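Local coordinates for PhnB protein (Bacillus cereus, PDB 3OMS) that is of unproven function but belongs to the glyoxalase superfamily and may act as a 3-demethylubiquinone-9 3-methyltransferase, at residues V87-E90 against E94-T97; H100-D105 against V130-T135. One frame throughout, in Å; residues are numbered along the deposited sequence.

Contact 1 of 2, residues V87-E90 against E94-T97; sequences VTCE and EIDT
E94 reaches back from the first turn of helix 92-103 to the end of strand 83-89, so this is a local contact across the tight connection from strand to helix, with a polar and an apolar part, beside the dimer interface. E94 OE1 accepts the backbone N-H of E90 at 2.8 Å from E90 N, a fairly straight bond at 155°. The donor comes in on the syn side of the carboxylate but lies 33° out of its plane. E94 CG stands opposite its own backbone N (chi1 172°) and the chain runs extended from there, which carries the carboxylate across C89: E94 CD sits 3.5 Å from C89 CB. E94 N is itself hydrogen-bonded to T91 OG1, so both ends of this glutamate hold the turn.

The turn is the first connection of a beta-alpha-beta-beta-beta module, the building unit of the glyoxalase fold, in which the helix folds back over one face of its sheet. C89 points into that helix-sheet seam, its SG 3.7 Å from I95 CB, while I95 also packs on L134 of the neighbouring strand.

E90 has two conformers, and in one its carboxylate comes near that of E94, a tentative approach. K10 of the second subunit forms salt bridges with E90 OE1 and E94 OE2, which probably offsets any repulsion, and its NZ also bonds T88 O.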
loop_
_atom_site.group_PDB
_atom_site.type_symbol
_atom_site.label_atom_id
_atom_site.label_comp_id
_atom_site.label_asym_id
_atom_site.label_seq_id
_atom_site.Cartn_x
_atom_site.Cartn_y
_atom_site.Cartn_z
ATOM N N VAL A 87 -10.615 -2.996 -2.424
ATOM C CA VAL A 87 -11.810 -2.542 -1.730
ATOM C C VAL A 87 -12.927 -3.556 -1.818
ATOM O O VAL A 87 -13.283 -3.991 -2.889
ATOM C CB VAL A 87 -12.351 -1.213 -2.290
ATOM C CG1 VAL A 87 -13.536 -0.683 -1.341
ATOM C CG2 VAL A 87 -11.246 -0.149 -2.388
ATOM N N THR A 88 -13.496 -3.937 -0.690
ATOM C CA THR A 88 -14.632 -4.844 -0.728
ATOM C C THR A 88 -15.882 -4.008 -0.400
ATOM O O THR A 88 -15.918 -3.293 0.569
ATOM C CB THR A 88 -14.440 -6.059 0.183
ATOM O OG1 THR A 88 -14.557 -5.633 1.540
ATOM C CG2 THR A 88 -13.063 -6.711 -0.067
ATOM N N CYS A 89 -16.845 -4.031 -1.310
ATOM C CA CYS A 89 -18.021 -3.174 -1.273
ATOM C C CYS A 89 -19.174 -4.084 -0.853
ATOM O O CYS A 89 -19.174 -5.279 -1.193
ATOM C CB CYS A 89 -18.256 -2.556 -2.673
ATOM S SG CYS A 89 -16.875 -1.555 -3.412
ATOM N N GLU A 90 -20.149 -3.545 -0.116
ATOM C CA GLU A 90 -21.310 -4.295 0.408
ATOM C C GLU A 90 -22.414 -4.451 -0.635
ATOM O O GLU A 90 -23.175 -5.457 -0.644
ATOM C CB GLU A 90 -21.933 -3.550 1.606
ATOM C CG GLU A 90 -21.119 -3.555 2.910
ATOM C CD GLU A 90 -19.873 -2.692 2.844
ATOM O OE1 GLU A 90 -20.003 -1.453 2.832
ATOM O OE2 GLU A 90 -18.758 -3.262 2.814
ATOM N N GLU A 94 -22.833 0.642 -4.335
ATOM C CA GLU A 94 -21.615 1.217 -3.838
ATOM C C GLU A 94 -20.477 0.960 -4.832
ATOM O O GLU A 94 -19.700 1.862 -5.100
ATOM C CB GLU A 94 -21.251 0.646 -2.465
ATOM C CG GLU A 94 -19.869 1.062 -1.966
ATOM C CD GLU A 94 -19.350 0.214 -0.775
ATOM O OE1 GLU A 94 -20.023 -0.736 -0.302
ATOM O OE2 GLU A 94 -18.219 0.469 -0.373
ATOM N N ILE A 95 -20.342 -0.263 -5.336
ATOM C CA ILE A 95 -19.199 -0.586 -6.196
ATOM C C ILE A 95 -19.298 0.205 -7.507
ATOM O O ILE A 95 -18.295 0.771 -7.990
ATOM C CB ILE A 95 -18.981 -2.124 -6.422
ATOM C CG1 ILE A 95 -17.640 -2.330 -7.169
ATOM C CG2 ILE A 95 -20.156 -2.788 -7.234
ATOM C CD1 ILE A 95 -17.058 -3.791 -7.161
ATOM N N ASP A 96 -20.515 0.313 -8.043
ATOM C CA ASP A 96 -20.771 1.074 -9.280
ATOM C C ASP A 96 -20.377 2.528 -9.109
ATOM O O ASP A 96 -19.686 3.106 -9.967
ATOM C CB ASP A 96 -22.257 0.995 -9.697
ATOM C CG ASP A 96 -22.638 -0.365 -10.251
ATOM O OD1 ASP A 96 -21.753 -1.184 -10.626
ATOM O OD2 ASP A 96 -23.858 -0.640 -10.309
ATOM N N THR A 97 -20.785 3.115 -7.988
ATOM C CA THR A 97 -20.503 4.517 -7.713
ATOM C C THR A 97 -19.031 4.784 -7.467
ATOM O O THR A 97 -18.490 5.714 -8.042
ATOM C CB THR A 97 -21.281 5.041 -6.501
ATOM O OG1 THR A 97 -22.673 4.902 -6.761
ATOM C CG2 THR A 97 -20.980 6.524 -6.301
#

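Contact 2 of 2, residues H100-D105 against V130-T135; sequences HKLAQD and VSWQLT
L102, with the largest share of buried surface here, pushes both methyls against the indole of W132. L102 CD2 sits over one face of the ring, 3.8 Å from the centroid of the five-membered ring and 18° off its normal, a CH-pi contact. It is displaced toward the nitrogen side, so the closest pair is L102 CD2 and W132 NE1 at 3.6 Å. L102 CD1 lies over the same face, above the CG-CD2 bond of the indole, 3.8 Å from W132 CG. The two side chains meet at about a right angle. W132 holds its ring with CG beside the backbone N (chi1 -64°) and the indole turned nearly perpendicular to its stem (chi2 86°), which presents a face to the leucine.

The backbones stay well apart, with L102 CA 8.2 Å from W132 CA, so side chains alone bridge the gap. The last turn of helix 92-103 here rests on strand 131-136, the closing strand of a beta-alpha-beta-beta-beta module of the glyoxalase fold, which runs parallel beside strand 83-89. W132 and L134, two residues apart, both face the helix, while Q133 between them points away and packs on F14 of the second subunit.

L134 adds a smaller patch: its CD1 meets L102 CD1 at 4.1 Å, and L134 also packs on V98 and F99 of the helix. The indole N-H is not left without a partner in this apolar setting, for W132 NE1 is hydrogen-bonded to D126 OD2, while D126 OD1 takes V130 N at the start of the strand and Y28 meets the W132 ring edge-to-face.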
loop_
_atom_site.group_PDB
_atom_site.type_symbol
_atom_site.label_atom_id
_atom_site.label_comp_id
_atom_site.label_asym_id
_atom_site.label_seq_id
_atom_site.Cartn_x
_atom_site.Cartn_y
_atom_site.Cartn_z
ATOM N N HIS A 100 -16.791 4.265 -10.743
ATOM C CA HIS A 100 -17.029 5.342 -11.725
ATOM C C HIS A 100 -16.325 6.618 -11.289
ATOM O O HIS A 100 -15.732 7.304 -12.090
ATOM C CB HIS A 100 -18.539 5.555 -11.885
ATOM C CG HIS A 100 -18.934 6.764 -12.671
ATOM N ND1 HIS A 100 -18.726 6.881 -14.028
ATOM C CD2 HIS A 100 -19.585 7.890 -12.289
ATOM C CE1 HIS A 100 -19.224 8.032 -14.443
ATOM N NE2 HIS A 100 -19.753 8.658 -13.407
ATOM N N LYS A 101 -16.373 6.895 -9.988
ATOM C CA LYS A 101 -15.701 8.075 -9.493
ATOM C C LYS A 101 -14.183 7.950 -9.655
ATOM O O LYS A 101 -13.528 8.886 -10.116
ATOM C CB LYS A 101 -16.100 8.356 -8.029
ATOM C CG LYS A 101 -17.538 8.968 -7.913
ATOM C CD LYS A 101 -17.878 9.222 -6.461
ATOM C CE LYS A 101 -19.208 9.956 -6.157
ATOM N NZ LYS A 101 -19.270 9.914 -4.595
ATOM N N LEU A 102 -13.628 6.812 -9.233
ATOM C CA LEU A 102 -12.165 6.563 -9.303
ATOM C C LEU A 102 -11.646 6.477 -10.743
ATOM O O LEU A 102 -10.485 6.816 -11.016
ATOM C CB LEU A 102 -11.820 5.268 -8.541
ATOM C CG LEU A 102 -11.856 5.268 -7.023
ATOM C CD1 LEU A 102 -11.789 3.799 -6.503
ATOM C CD2 LEU A 102 -10.700 6.111 -6.463
ATOM N N ALA A 103 -12.511 6.024 -11.663
ATOM C CA ALA A 103 -12.159 5.936 -13.081
ATOM C C ALA A 103 -11.986 7.295 -13.781
ATOM O O ALA A 103 -11.399 7.321 -14.870
ATOM C CB ALA A 103 -13.254 5.084 -13.866
ATOM N N GLN A 104 -12.506 8.402 -13.207
ATOM C CA GLN A 104 -12.506 9.701 -13.910
ATOM C C GLN A 104 -11.065 10.144 -14.126
ATOM O O GLN A 104 -10.280 10.234 -13.176
ATOM C CB GLN A 104 -13.261 10.765 -13.130
ATOM C CG GLN A 104 -14.709 10.413 -12.677
ATOM C CD GLN A 104 -15.754 10.158 -13.797
ATOM O OE1 GLN A 104 -15.504 9.436 -14.760
ATOM N NE2 GLN A 104 -16.964 10.678 -13.587
ATOM N N ASP A 105 -10.695 10.319 -15.383
ATOM C CA ASP A 105 -9.319 10.662 -15.792
ATOM C C ASP A 105 -8.297 9.620 -15.311
ATOM O O ASP A 105 -7.113 9.909 -15.170
ATOM C CB ASP A 105 -8.966 12.084 -15.319
ATOM C CG ASP A 105 -9.741 13.156 -16.079
ATOM O OD1 ASP A 105 -10.262 12.872 -17.175
ATOM O OD2 ASP A 105 -9.829 14.277 -15.587
ATOM N N VAL A 130 -2.758 6.029 -8.497
ATOM C CA VAL A 130 -2.934 5.054 -7.421
ATOM C C VAL A 130 -3.834 3.906 -7.887
ATOM O O VAL A 130 -4.881 4.158 -8.520
ATOM C CB VAL A 130 -3.544 5.676 -6.152
ATOM C CG1 VAL A 130 -3.868 4.549 -5.076
ATOM C CG2 VAL A 130 -2.576 6.702 -5.590
ATOM N N SER A 131 -3.389 2.664 -7.669
ATOM C CA SER A 131 -4.104 1.482 -8.204
ATOM C C SER A 131 -5.117 0.947 -7.182
ATOM O O SER A 131 -4.779 0.655 -5.982
ATOM C CB SER A 131 -3.123 0.401 -8.547
ATOM O OG SER A 131 -3.645 -0.559 -9.449
ATOM N N TRP A 132 -6.345 0.785 -7.673
ATOM C CA TRP A 132 -7.473 0.322 -6.879
ATOM C C TRP A 132 -8.147 -0.901 -7.519
ATOM O O TRP A 132 -8.408 -0.947 -8.752
ATOM C CB TRP A 132 -8.517 1.412 -6.804
ATOM C CG TRP A 132 -8.149 2.675 -6.115
ATOM C CD1 TRP A 132 -7.523 3.738 -6.669
ATOM C CD2 TRP A 132 -8.443 3.041 -4.757
ATOM N NE1 TRP A 132 -7.413 4.751 -5.759
ATOM C CE2 TRP A 132 -7.947 4.346 -4.564
ATOM C CE3 TRP A 132 -9.082 2.399 -3.697
ATOM C CZ2 TRP A 132 -8.078 5.037 -3.352
ATOM C CZ3 TRP A 132 -9.172 3.065 -2.474
ATOM C CH2 TRP A 132 -8.693 4.387 -2.322
ATOM N N GLN A 133 -8.452 -1.886 -6.664
ATOM C CA GLN A 133 -9.235 -3.048 -7.069
ATOM C C GLN A 133 -10.506 -2.986 -6.257
ATOM O O GLN A 133 -10.514 -2.641 -5.062
ATOM C CB GLN A 133 -8.556 -4.387 -6.764
ATOM C CG GLN A 133 -7.248 -4.629 -7.515
ATOM C CD GLN A 133 -6.661 -5.971 -7.163
ATOM O OE1 GLN A 133 -7.286 -7.014 -7.386
ATOM N NE2 GLN A 133 -5.459 -5.960 -6.581
ATOM N N LEU A 134 -11.606 -3.297 -6.904
ATOM C CA LEU A 134 -12.904 -3.219 -6.236
ATOM C C LEU A 134 -13.649 -4.497 -6.484
ATOM O O LEU A 134 -13.644 -4.997 -7.595
ATOM C CB LEU A 134 -13.693 -2.043 -6.759
ATOM C CG LEU A 134 -13.136 -0.667 -6.409
ATOM C CD1 LEU A 134 -12.128 -0.225 -7.459
ATOM C CD2 LEU A 134 -14.315 0.259 -6.323
ATOM N N THR A 135 -14.243 -5.051 -5.422
ATOM C CA THR A 135 -15.014 -6.248 -5.564
ATOM C C THR A 135 -16.255 -6.221 -4.677
ATOM O O THR A 135 -16.317 -5.469 -3.717
ATOM C CB THR A 135 -14.161 -7.469 -5.277
ATOM O OG1 THR A 135 -14.837 -8.625 -5.795
ATOM C CG2 THR A 135 -13.897 -7.582 -3.748
#

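Both contacts join helix 92-103 to one sheet, at opposite ends of the helix: contact 1 where it starts, contact 2 where it finishes. Their strands, 83-89 and 131-136, are neighbours in that sheet, with V87 N and C89 N probably hydrogen-bonded to Q133 O and T135 O. I95 CD1, from contact 1, packs on the backbone between L134 and T135. Contact 2 is core, with all three touching residues buried and no hydrogen bond across it. Contact 1 is only partly buried; a backbone-to-carboxylate bond supplements its apolar part, and its acidic groups turn to a lysine of the second subunit.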